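Local coordinates for segregation and condensation protein A (Pyrococcus furiosus, PDB 5XNS), which probably serves as the kleisin subunit of an SMC complex in chromosome segregation and condensation, this C-terminal winged-helix part docking on a partner protein, at residues I56-E59 against E64-V67; I24-L29 against L43-L48; L29-D32 against K36-A39; E8-V13 against G52-I57. All blocks are in the same frame, centred on the assembly; numbering follows the deposited sequence.

Contact 1: I56-E59 against E64-V67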
loop_
_atom_site.group_PDB
_atom_site.type_symbol
_atom_site.label_atom_id
_atom_site.label_comp_id
_atom_site.label_asym_id
_atom_site.label_seq_id
_atom_site.Cartn_x
_atom_site.Cartn_y
_atom_site.Cartn_z
ATOM N N ILE B 56 4.809 -28.623 10.510
ATOM C CA ILE B 56 4.970 -27.604 11.541
ATOM C C ILE B 56 3.668 -27.503 12.317
ATOM O O ILE B 56 2.591 -27.369 11.727
ATOM C CB ILE B 56 5.360 -26.246 10.934
ATOM C CG1 ILE B 56 6.661 -26.367 10.138
ATOM C CG2 ILE B 56 5.494 -25.199 12.034
ATOM C CD1 ILE B 56 6.984 -25.155 9.304
ATOM N N ILE B 57 3.763 -27.566 13.634
ATOM C CA ILE B 57 2.598 -27.600 14.506
ATOM C C ILE B 57 2.608 -26.359 15.377
ATOM O O ILE B 57 3.613 -26.064 16.036
ATOM C CB ILE B 57 2.594 -28.873 15.370
ATOM C CG1 ILE B 57 2.278 -30.088 14.502
ATOM C CG2 ILE B 57 1.636 -28.721 16.553
ATOM C CD1 ILE B 57 2.412 -31.392 15.247
ATOM N N GLN B 58 1.492 -25.634 15.377
ATOM C CA GLN B 58 1.328 -24.467 16.235
ATOM C C GLN B 58 -0.133 -24.413 16.639
ATOM O O GLN B 58 -1.007 -24.358 15.772
ATOM C CB GLN B 58 1.746 -23.174 15.522
ATOM C CG GLN B 58 1.627 -21.936 16.397
ATOM C CD GLN B 58 2.115 -20.664 15.707
ATOM O OE1 GLN B 58 1.672 -20.329 14.605
ATOM N NE2 GLN B 58 3.035 -19.952 16.356
ATOM N N GLU B 59 -0.396 -24.434 17.944
ATOM C CA GLU B 59 -1.778 -24.446 18.419
ATOM C C GLU B 59 -2.393 -23.053 18.394
ATOM O O GLU B 59 -3.503 -22.869 17.882
ATOM C CB GLU B 59 -1.847 -25.031 19.832
ATOM C CG GLU B 59 -1.244 -26.424 19.960
ATOM C CD GLU B 59 -1.844 -27.432 18.982
ATOM O OE1 GLU B 59 -3.061 -27.354 18.700
ATOM O OE2 GLU B 59 -1.097 -28.313 18.496
ATOM N N GLU B 64 4.084 -21.655 20.940
ATOM C CA GLU B 64 5.168 -22.596 20.712
ATOM C C GLU B 64 4.992 -23.314 19.380
ATOM O O GLU B 64 3.900 -23.773 19.045
ATOM C CB GLU B 64 5.240 -23.610 21.860
ATOM C CG GLU B 64 6.334 -24.652 21.658
ATOM C CD GLU B 64 7.103 -24.970 22.929
ATOM O OE1 GLU B 64 6.614 -25.792 23.743
ATOM O OE2 GLU B 64 8.193 -24.372 23.111
ATOM N N ILE B 65 6.082 -23.402 18.626
ATOM C CA ILE B 65 6.130 -24.082 17.343
ATOM C C ILE B 65 6.895 -25.393 17.513
ATOM O O ILE B 65 7.976 -25.410 18.111
ATOM C CB ILE B 65 6.801 -23.185 16.291
ATOM C CG1 ILE B 65 6.049 -21.854 16.184
ATOM C CG2 ILE B 65 6.887 -23.905 14.954
ATOM C CD1 ILE B 65 6.788 -20.781 15.371
ATOM N N LEU B 66 6.338 -26.484 16.984
ATOM C CA LEU B 66 6.957 -27.804 17.011
ATOM C C LEU B 66 7.101 -28.344 15.595
ATOM O O LEU B 66 6.368 -27.958 14.683
ATOM C CB LEU B 66 6.142 -28.804 17.833
ATOM C CG LEU B 66 5.719 -28.337 19.215
ATOM C CD1 LEU B 66 4.608 -29.237 19.700
ATOM C CD2 LEU B 66 6.910 -28.359 20.174
ATOM N N VAL B 67 8.036 -29.275 15.428
ATOM C CA VAL B 67 8.379 -29.828 14.126
ATOM C C VAL B 67 8.355 -31.347 14.201
ATOM O O VAL B 67 8.940 -31.939 15.118
ATOM C CB VAL B 67 9.768 -29.355 13.656
ATOM C CG1 VAL B 67 10.047 -29.860 12.235
ATOM C CG2 VAL B 67 9.869 -27.829 13.746
#

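Contact 2: I24-L29 against L43-L48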
loop_
_atom_site.group_PDB
_atom_site.type_symbol
_atom_site.label_atom_id
_atom_site.label_comp_id
_atom_site.label_asym_id
_atom_site.label_seq_id
_atom_site.Cartn_x
_atom_site.Cartn_y
_atom_site.Cartn_z
ATOM N N ILE B 24 9.746 -31.820 17.908
ATOM C CA ILE B 24 10.920 -31.012 18.225
ATOM C C ILE B 24 10.512 -29.545 18.327
ATOM O O ILE B 24 9.881 -29.002 17.411
ATOM C CB ILE B 24 12.011 -31.215 17.158
ATOM C CG1 ILE B 24 12.465 -32.676 17.163
ATOM C CG2 ILE B 24 13.193 -30.262 17.387
ATOM C CD1 ILE B 24 13.132 -33.096 15.904
ATOM N N LYS B 25 10.865 -28.899 19.445
ATOM C CA LYS B 25 10.626 -27.463 19.595
ATOM C C LYS B 25 11.438 -26.659 18.578
ATOM O O LYS B 25 12.648 -26.859 18.435
ATOM C CB LYS B 25 10.997 -26.997 21.008
ATOM C CG LYS B 25 10.180 -27.591 22.147
ATOM C CD LYS B 25 10.651 -27.042 23.503
ATOM C CE LYS B 25 9.829 -27.628 24.649
ATOM N NZ LYS B 25 10.159 -27.016 25.972
ATOM N N PHE B 26 10.771 -25.726 17.892
ATOM C CA PHE B 26 11.470 -24.798 17.005
ATOM C C PHE B 26 12.665 -24.165 17.705
ATOM O O PHE B 26 13.763 -24.111 17.140
ATOM C CB PHE B 26 10.513 -23.710 16.488
ATOM C CG PHE B 26 11.205 -22.597 15.721
ATOM C CD1 PHE B 26 11.858 -22.861 14.528
ATOM C CD2 PHE B 26 11.198 -21.292 16.201
ATOM C CE1 PHE B 26 12.489 -21.842 13.807
ATOM C CE2 PHE B 26 11.842 -20.251 15.494
ATOM C CZ PHE B 26 12.487 -20.533 14.292
ATOM N N TRP B 27 12.476 -23.685 18.945
ATOM C CA TRP B 27 13.564 -22.993 19.635
ATOM C C TRP B 27 14.822 -23.849 19.696
ATOM O O TRP B 27 15.939 -23.332 19.599
ATOM C CB TRP B 27 13.163 -22.590 21.057
ATOM C CG TRP B 27 11.927 -21.746 21.185
ATOM C CD1 TRP B 27 10.898 -21.936 22.072
ATOM C CD2 TRP B 27 11.590 -20.579 20.425
ATOM N NE1 TRP B 27 9.943 -20.964 21.901
ATOM C CE2 TRP B 27 10.340 -20.119 20.898
ATOM C CE3 TRP B 27 12.219 -19.877 19.390
ATOM C CZ2 TRP B 27 9.704 -18.990 20.363
ATOM C CZ3 TRP B 27 11.583 -18.770 18.859
ATOM C CH2 TRP B 27 10.339 -18.332 19.349
ATOM N N ASP B 28 14.665 -25.162 19.861
ATOM C CA ASP B 28 15.829 -26.033 19.988
ATOM C C ASP B 28 16.567 -26.214 18.672
ATOM O O ASP B 28 17.663 -26.793 18.667
ATOM C CB ASP B 28 15.417 -27.410 20.525
ATOM C CG ASP B 28 14.897 -27.361 21.959
ATOM O OD1 ASP B 28 15.048 -26.317 22.646
ATOM O OD2 ASP B 28 14.354 -28.395 22.402
ATOM N N LEU B 29 15.985 -25.761 17.564
ATOM C CA LEU B 29 16.568 -25.919 16.240
ATOM C C LEU B 29 17.380 -24.715 15.793
ATOM O O LEU B 29 18.171 -24.844 14.860
ATOM C CB LEU B 29 15.466 -26.192 15.208
ATOM C CG LEU B 29 15.248 -27.625 14.692
ATOM C CD1 LEU B 29 15.885 -28.680 15.582
ATOM C CD2 LEU B 29 13.771 -27.912 14.473
ATOM N N LEU B 43 12.391 -20.179 7.887
ATOM C CA LEU B 43 12.192 -20.271 6.440
ATOM C C LEU B 43 12.520 -21.664 5.918
ATOM O O LEU B 43 11.751 -22.247 5.144
ATOM C CB LEU B 43 13.052 -19.225 5.728
ATOM C CG LEU B 43 12.890 -19.063 4.215
ATOM C CD1 LEU B 43 11.512 -18.548 3.875
ATOM C CD2 LEU B 43 13.944 -18.085 3.709
ATOM N N TYR B 44 13.669 -22.210 6.327
ATOM C CA TYR B 44 14.072 -23.531 5.858
ATOM C C TYR B 44 13.046 -24.588 6.259
ATOM O O TYR B 44 12.738 -25.500 5.477
ATOM C CB TYR B 44 15.465 -23.860 6.401
ATOM C CG TYR B 44 16.569 -23.029 5.752
ATOM C CD1 TYR B 44 16.276 -22.122 4.741
ATOM C CD2 TYR B 44 17.890 -23.166 6.134
ATOM C CE1 TYR B 44 17.263 -21.371 4.139
ATOM C CE2 TYR B 44 18.890 -22.419 5.539
ATOM C CZ TYR B 44 18.572 -21.522 4.541
ATOM O OH TYR B 44 19.563 -20.764 3.941
ATOM N N LEU B 45 12.479 -24.463 7.464
ATOM C CA LEU B 45 11.402 -25.359 7.857
ATOM C C LEU B 45 10.174 -25.165 6.967
ATOM O O LEU B 45 9.552 -26.144 6.535
ATOM C CB LEU B 45 11.067 -25.149 9.331
ATOM C CG LEU B 45 12.166 -25.626 10.282
ATOM C CD1 LEU B 45 11.911 -25.091 11.679
ATOM C CD2 LEU B 45 12.303 -27.167 10.287
ATOM N N LEU B 46 9.841 -23.917 6.627
ATOM C CA LEU B 46 8.688 -23.715 5.750
ATOM C C LEU B 46 8.947 -24.288 4.364
ATOM O O LEU B 46 8.023 -24.809 3.726
ATOM C CB LEU B 46 8.322 -22.236 5.671
ATOM C CG LEU B 46 7.873 -21.728 7.034
ATOM C CD1 LEU B 46 8.126 -20.223 7.145
ATOM C CD2 LEU B 46 6.421 -22.075 7.293
ATOM N N PHE B 47 10.192 -24.182 3.873
ATOM C CA PHE B 47 10.566 -24.872 2.638
ATOM C C PHE B 47 10.328 -26.377 2.765
ATOM O O PHE B 47 9.726 -27.008 1.885
ATOM C CB PHE B 47 12.034 -24.595 2.291
ATOM C CG PHE B 47 12.311 -23.182 1.799
ATOM C CD1 PHE B 47 11.282 -22.278 1.576
ATOM C CD2 PHE B 47 13.615 -22.766 1.566
ATOM C CE1 PHE B 47 11.546 -20.989 1.116
ATOM C CE2 PHE B 47 13.890 -21.484 1.112
ATOM C CZ PHE B 47 12.856 -20.597 0.885
ATOM N N LEU B 48 10.797 -26.969 3.866
ATOM C CA LEU B 48 10.625 -28.403 4.051
ATOM C C LEU B 48 9.151 -28.763 4.171
ATOM O O LEU B 48 8.722 -29.822 3.703
ATOM C CB LEU B 48 11.416 -28.875 5.275
ATOM C CG LEU B 48 12.940 -28.998 5.063
ATOM C CD1 LEU B 48 13.657 -29.124 6.384
ATOM C CD2 LEU B 48 13.308 -30.170 4.156
#

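Contact 3: L29-D32 against K36-A39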
loop_
_atom_site.group_PDB
_atom_site.type_symbol
_atom_site.label_atom_id
_atom_site.label_comp_id
_atom_site.label_asym_id
_atom_site.label_seq_id
_atom_site.Cartn_x
_atom_site.Cartn_y
_atom_site.Cartn_z
ATOM N N LEU B 29 15.985 -25.761 17.564
ATOM C CA LEU B 29 16.568 -25.919 16.240
ATOM C C LEU B 29 17.380 -24.715 15.793
ATOM O O LEU B 29 18.171 -24.844 14.860
ATOM C CB LEU B 29 15.466 -26.192 15.208
ATOM C CG LEU B 29 15.248 -27.625 14.692
ATOM C CD1 LEU B 29 15.885 -28.680 15.582
ATOM C CD2 LEU B 29 13.771 -27.912 14.473
ATOM N N VAL B 30 17.229 -23.568 16.450
ATOM C CA VAL B 30 17.828 -22.314 15.998
ATOM C C VAL B 30 19.266 -22.218 16.500
ATOM O O VAL B 30 19.496 -22.179 17.718
ATOM C CB VAL B 30 16.999 -21.111 16.474
ATOM C CG1 VAL B 30 17.681 -19.806 16.067
ATOM C CG2 VAL B 30 15.570 -21.195 15.929
ATOM N N PRO B 31 20.265 -22.167 15.614
ATOM C CA PRO B 31 21.656 -22.305 16.072
ATOM C C PRO B 31 22.297 -21.028 16.609
ATOM O O PRO B 31 23.358 -21.127 17.239
ATOM C CB PRO B 31 22.388 -22.811 14.814
ATOM C CG PRO B 31 21.595 -22.269 13.671
ATOM C CD PRO B 31 20.146 -22.238 14.141
ATOM N N ASP B 32 21.705 -19.845 16.413
ATOM C CA ASP B 32 22.284 -18.615 16.955
ATOM C C ASP B 32 21.176 -17.674 17.393
ATOM O O ASP B 32 20.093 -17.647 16.800
ATOM C CB ASP B 32 23.188 -17.903 15.938
ATOM C CG ASP B 32 24.350 -18.775 15.488
ATOM O OD1 ASP B 32 25.252 -19.031 16.319
ATOM O OD2 ASP B 32 24.351 -19.221 14.314
ATOM N N LYS B 36 18.432 -12.833 12.028
ATOM C CA LYS B 36 18.534 -13.420 10.702
ATOM C C LYS B 36 18.601 -14.938 10.766
ATOM O O LYS B 36 18.140 -15.621 9.847
ATOM C CB LYS B 36 19.751 -12.876 9.966
ATOM C CG LYS B 36 19.802 -13.275 8.497
ATOM C CD LYS B 36 20.940 -12.588 7.729
ATOM C CE LYS B 36 22.305 -13.009 8.260
ATOM N NZ LYS B 36 23.424 -12.472 7.438
ATOM N N ILE B 37 19.180 -15.482 11.831
ATOM C CA ILE B 37 19.306 -16.926 11.928
ATOM C C ILE B 37 17.995 -17.540 12.395
ATOM O O ILE B 37 17.597 -18.606 11.912
ATOM C CB ILE B 37 20.483 -17.290 12.849
ATOM C CG1 ILE B 37 21.779 -16.673 12.311
ATOM C CG2 ILE B 37 20.634 -18.797 12.954
ATOM C CD1 ILE B 37 22.095 -17.090 10.881
ATOM N N ILE B 38 17.299 -16.878 13.326
ATOM C CA ILE B 38 15.938 -17.292 13.650
ATOM C C ILE B 38 15.097 -17.308 12.386
ATOM O O ILE B 38 14.429 -18.299 12.075
ATOM C CB ILE B 38 15.321 -16.377 14.720
ATOM C CG1 ILE B 38 16.144 -16.425 16.009
ATOM C CG2 ILE B 38 13.898 -16.817 15.019
ATOM C CD1 ILE B 38 15.851 -15.284 16.942
ATOM N N ALA B 39 15.158 -16.226 11.612
ATOM C CA ALA B 39 14.331 -16.146 10.416
ATOM C C ALA B 39 14.695 -17.246 9.427
ATOM O O ALA B 39 13.812 -17.922 8.879
ATOM C CB ALA B 39 14.475 -14.762 9.783
#

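Contact 4: E8-V13 against G52-I57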
loop_
_atom_site.group_PDB
_atom_site.type_symbol
_atom_site.label_atom_id
_atom_site.label_comp_id
_atom_site.label_asym_id
_atom_site.label_seq_id
_atom_site.Cartn_x
_atom_site.Cartn_y
_atom_site.Cartn_z
ATOM N N GLU B 8 20.514 -30.271 5.096
ATOM C CA GLU B 8 21.209 -30.479 6.364
ATOM C C GLU B 8 20.243 -30.366 7.533
ATOM O O GLU B 8 20.266 -31.195 8.453
ATOM C CB GLU B 8 22.355 -29.471 6.522
ATOM C CG GLU B 8 23.694 -29.906 5.905
ATOM C CD GLU B 8 24.747 -28.782 5.894
ATOM O OE1 GLU B 8 25.632 -28.782 4.998
ATOM O OE2 GLU B 8 24.679 -27.895 6.782
ATOM N N LEU B 9 19.371 -29.354 7.501
ATOM C CA LEU B 9 18.442 -29.162 8.601
ATOM C C LEU B 9 17.430 -30.302 8.658
ATOM O O LEU B 9 17.036 -30.742 9.745
ATOM C CB LEU B 9 17.751 -27.811 8.456
ATOM C CG LEU B 9 16.597 -27.556 9.424
ATOM C CD1 LEU B 9 17.074 -27.602 10.874
ATOM C CD2 LEU B 9 15.952 -26.217 9.090
ATOM N N TYR B 10 17.015 -30.804 7.494
ATOM C CA TYR B 10 16.128 -31.961 7.448
ATOM C C TYR B 10 16.757 -33.167 8.139
ATOM O O TYR B 10 16.125 -33.806 8.989
ATOM C CB TYR B 10 15.791 -32.288 5.998
ATOM C CG TYR B 10 14.893 -33.486 5.810
ATOM C CD1 TYR B 10 13.728 -33.633 6.560
ATOM C CD2 TYR B 10 15.181 -34.447 4.840
ATOM C CE1 TYR B 10 12.890 -34.716 6.369
ATOM C CE2 TYR B 10 14.352 -35.532 4.642
ATOM C CZ TYR B 10 13.210 -35.662 5.411
ATOM O OH TYR B 10 12.382 -36.739 5.218
ATOM N N LYS B 11 18.016 -33.482 7.798
ATOM C CA LYS B 11 18.682 -34.651 8.381
ATOM C C LYS B 11 18.798 -34.515 9.895
ATOM O O LYS B 11 18.624 -35.493 10.635
ATOM C CB LYS B 11 20.071 -34.851 7.762
ATOM C CG LYS B 11 20.102 -35.079 6.244
ATOM C CD LYS B 11 21.397 -35.796 5.823
ATOM C CE LYS B 11 21.863 -35.415 4.412
ATOM N NZ LYS B 11 22.657 -34.136 4.382
ATOM N N VAL B 12 19.078 -33.300 10.371
ATOM C CA VAL B 12 19.117 -33.045 11.807
ATOM C C VAL B 12 17.762 -33.338 12.440
ATOM O O VAL B 12 17.674 -34.001 13.485
ATOM C CB VAL B 12 19.561 -31.598 12.067
ATOM C CG1 VAL B 12 19.237 -31.199 13.503
ATOM C CG2 VAL B 12 21.046 -31.450 11.752
ATOM N N VAL B 13 16.687 -32.837 11.820
ATOM C CA VAL B 13 15.333 -33.060 12.335
ATOM C C VAL B 13 15.016 -34.554 12.395
ATOM O O VAL B 13 14.510 -35.060 13.403
ATOM C CB VAL B 13 14.305 -32.304 11.477
ATOM C CG1 VAL B 13 12.879 -32.773 11.816
ATOM C CG2 VAL B 13 14.436 -30.789 11.712
ATOM N N GLY B 52 6.453 -31.256 1.839
ATOM C CA GLY B 52 5.905 -32.417 2.504
ATOM C C GLY B 52 6.889 -33.229 3.318
ATOM O O GLY B 52 6.565 -34.357 3.697
ATOM N N ARG B 53 8.078 -32.693 3.622
ATOM C CA ARG B 53 9.071 -33.460 4.370
ATOM C C ARG B 53 8.986 -33.274 5.878
ATOM O O ARG B 53 9.444 -34.158 6.619
ATOM C CB ARG B 53 10.482 -33.128 3.891
ATOM C CG ARG B 53 10.653 -33.294 2.414
ATOM C CD ARG B 53 12.115 -33.400 2.022
ATOM N NE ARG B 53 12.234 -33.601 0.580
ATOM C CZ ARG B 53 12.020 -34.766 -0.038
ATOM N NH1 ARG B 53 11.689 -35.854 0.660
ATOM N NH2 ARG B 53 12.145 -34.849 -1.373
ATOM N N VAL B 54 8.422 -32.161 6.360
ATOM C CA VAL B 54 8.142 -31.981 7.777
ATOM C C VAL B 54 6.748 -31.389 7.918
ATOM O O VAL B 54 6.183 -30.831 6.976
ATOM C CB VAL B 54 9.162 -31.071 8.501
ATOM C CG1 VAL B 54 10.585 -31.522 8.221
ATOM C CG2 VAL B 54 8.943 -29.603 8.102
ATOM N N GLU B 55 6.209 -31.502 9.124
ATOM C CA GLU B 55 4.980 -30.837 9.520
ATOM C C GLU B 55 5.292 -29.854 10.642
ATOM O O GLU B 55 5.986 -30.205 11.601
ATOM C CB GLU B 55 3.956 -31.865 9.972
ATOM C CG GLU B 55 2.918 -31.351 10.924
ATOM C CD GLU B 55 1.620 -32.139 10.803
ATOM O OE1 GLU B 55 0.544 -31.564 11.102
ATOM O OE2 GLU B 55 1.690 -33.322 10.372
ATOM N N ILE B 56 4.809 -28.623 10.510
ATOM C CA ILE B 56 4.970 -27.604 11.541
ATOM C C ILE B 56 3.668 -27.503 12.317
ATOM O O ILE B 56 2.591 -27.369 11.727
ATOM C CB ILE B 56 5.360 -26.246 10.934
ATOM C CG1 ILE B 56 6.661 -26.367 10.138
ATOM C CG2 ILE B 56 5.494 -25.199 12.034
ATOM C CD1 ILE B 56 6.984 -25.155 9.304
ATOM N N ILE B 57 3.763 -27.566 13.634
ATOM C CA ILE B 57 2.598 -27.600 14.506
ATOM C C ILE B 57 2.608 -26.359 15.377
ATOM O O ILE B 57 3.613 -26.064 16.036
ATOM C CB ILE B 57 2.594 -28.873 15.370
ATOM C CG1 ILE B 57 2.278 -30.088 14.502
ATOM C CG2 ILE B 57 1.636 -28.721 16.553
ATOM C CD1 ILE B 57 2.412 -31.392 15.247
#

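Contact 1: I56-E59 against E64-V67
Gln58 reaches over Ile65 from the neighbouring strand. Beginning at the root, CB lies 4.2 Å from Glu64 O, and CG comes a little nearer to the same carbonyl oxygen. With CG anti to the backbone N (chi1 -178°) and the chain extended beyond it, the amide is carried across the flank of Ile65, whose CG1 is 3.6 Å from Gln58 NE2. At the tip, that nitrogen is hydrogen-bonded both to Gly63 O and to the backbone of the partner protein's chain, so the amide ties the turn to the interface. Backbone evidence identifies a beta hairpin, the wing of a winged-helix domain: Ile57 and Leu66 form an antiparallel hydrogen-bonded pair, with Ile57 N to Leu66 O at 2.8 Å (169° at the hydrogen) and Leu66 N to Ile57 O at 2.9 Å, almost as straight. Ile56 and Val67 form the adjacent non-hydrogen-bonded pair. On the face bearing Ile56, Ile65 and Val67, Ile56 and Ile65 lie side by side and point the same way; their CG2 methyls meet at 3.5 Å, tighter than normal van der Waals contact. Leu45 and Leu46 of helix 35-50 cover Ile56 there.

Contact 2: I24-L29 against L43-L48
Phe26 and Leu29 meet Leu45 in a wholly apolar, buried contact close to the middle of the domain, its centre only about 2 Å from that of the chain. Here the short turn following strand 24-25 faces helix 35-50. The backbones stay well apart, since the nearest CA atoms, those of Phe26 and Leu45, are 9.2 Å from each other, and the side chains span the interval. Leu45 points toward the turn, and its CD1 does the touching. This methyl arrives at the edge of the Phe26 ring, near the ring plane, 3.6 Å from Phe26 CD1 and 3.9 Å from Phe26 CE1, so it presses on one side of the ring rather than lying over a face. The CB of Phe26 does not aim at the helix; it is the anti placement of CG relative to the backbone N (chi1 172°) that brings the ring there. Leu29 makes a looser second approach, its CD2 lying 4.4 Å from Leu45 CD1. Both residues are presented on one turn by successive backbone bonds, Asp28 N to Lys25 O at 3.0 Å and Leu29 N to Phe26 O at 2.8 Å. Val67 of the central strand touches Leu29 and Leu45, while Ile65 packs on Phe26, and the sheet thus closes this cluster. Leu43, Leu46 and Phe47 also pack on the partner protein. A short strand leading through a helical turn to a long helix packed on a hairpin is the arrangement of a winged-helix domain.

Contact 3: L29-D32 against K36-A39
Val30 and Pro31 press on Ile38 and Ile37 in the tighter part of this contact, whereas Asp32 lies along its exposed margin. Val30 points toward the helix, and its CG1, set anti to the backbone N (chi1 177°), advances to 3.7 Å from Ile38 CG1 and 3.9 Å from Ile38 CA. That one methyl therefore rests on both the side chain and the backbone of the helix. Next to it the CG2 branch of Ile37 lies against the CD-CG side of the Pro31 ring, with Pro31 CD and Pro31 CG each 3.7 Å from Ile37 CG2. This loop leads from the turn after strand 24-25 into helix 35-50, consistent with the turn of the helix-turn-helix half of a winged-helix domain. Thr41, a turn further along, touches Val30 and Pro31 and is hydrogen-bonded through OG1 to Ile37 O. On the solvent side the fit slackens: Asp32 CB and Asp32 OD2 both stand 4.0 Å from Ile37 CG2, a carboxylate beside a methyl with no polar mate in the helix segment. Replacing Ile37 with alanine removes both branches, which would probably take away the methyl that covers Pro31 CD and CG, open a gap beside the ring and cost Asp32 its apolar neighbour. Asp32 O approaches Ile38 CG1 only to 4.2 Å. Val30 and Ile38 also pack on an apolar side chain of the partner protein.

Contact 4: E8-V13 against G52-I57
Tyr10 holds CG anti to its own N (chi1 179°), which swings the ring off helix 3-20 and beneath Arg53; Arg53 in turn sets CG anti to the carbonyl carbon and runs extended out to NE. The two side chains consequently cross at about a right angle. Arg53 CB stands 4.2 Å from the centroid of the Tyr10 ring and 27° off its normal, a CH-pi contact, and Arg53 CD lies over the rim of the same face, 4.1 Å from Tyr10 CE2. The arginine side chain thus touches the ring with its aliphatic part, while the backbone Arg53 O lies 3.5 Å from Tyr10 CE1. Val54 follows with CG1, which is 4.1 Å from Tyr10 CD1 and 4.4 Å from Val13 CG1. Leu48 of helix 35-50 packs on both Tyr10 and Val54. With an alanine in place of Tyr10, the ring is gone, and the methylenes of Arg53 would probably lose the surface they lie on, with a gap opened beside Val54 and Leu48. Just ahead of these residues, Gly52, at positive phi, ends the preceding helix in a Schellman motif and turns the chain into the strand. Packing the first helix against the start of the wing strand, next to the end of the long helix, is characteristic of the winged-helix fold.

In the fold
Contact 2 is the buried centre, contacts 1 and 4 are partly buried, and contact 3 lies at the surface. Only contact 1 is held by backbone hydrogen bonds, as a hairpin must be; the others join elements of different kind and rely on side-chain packing, with contact 4 adding a CH-pi approach. Helix 35-50 serves contacts 2 and 3, which share Leu29, while strand 54-58 serves contacts 1 and 4. Val67 binds the set together, touching Leu29, Leu45, Val13 and Val54. Leu29 likewise packs on Val13 and Leu9 of helix 3-20. The partner protein reaches residues in all four contacts, though only Ile56 within 8-13 against 52-57.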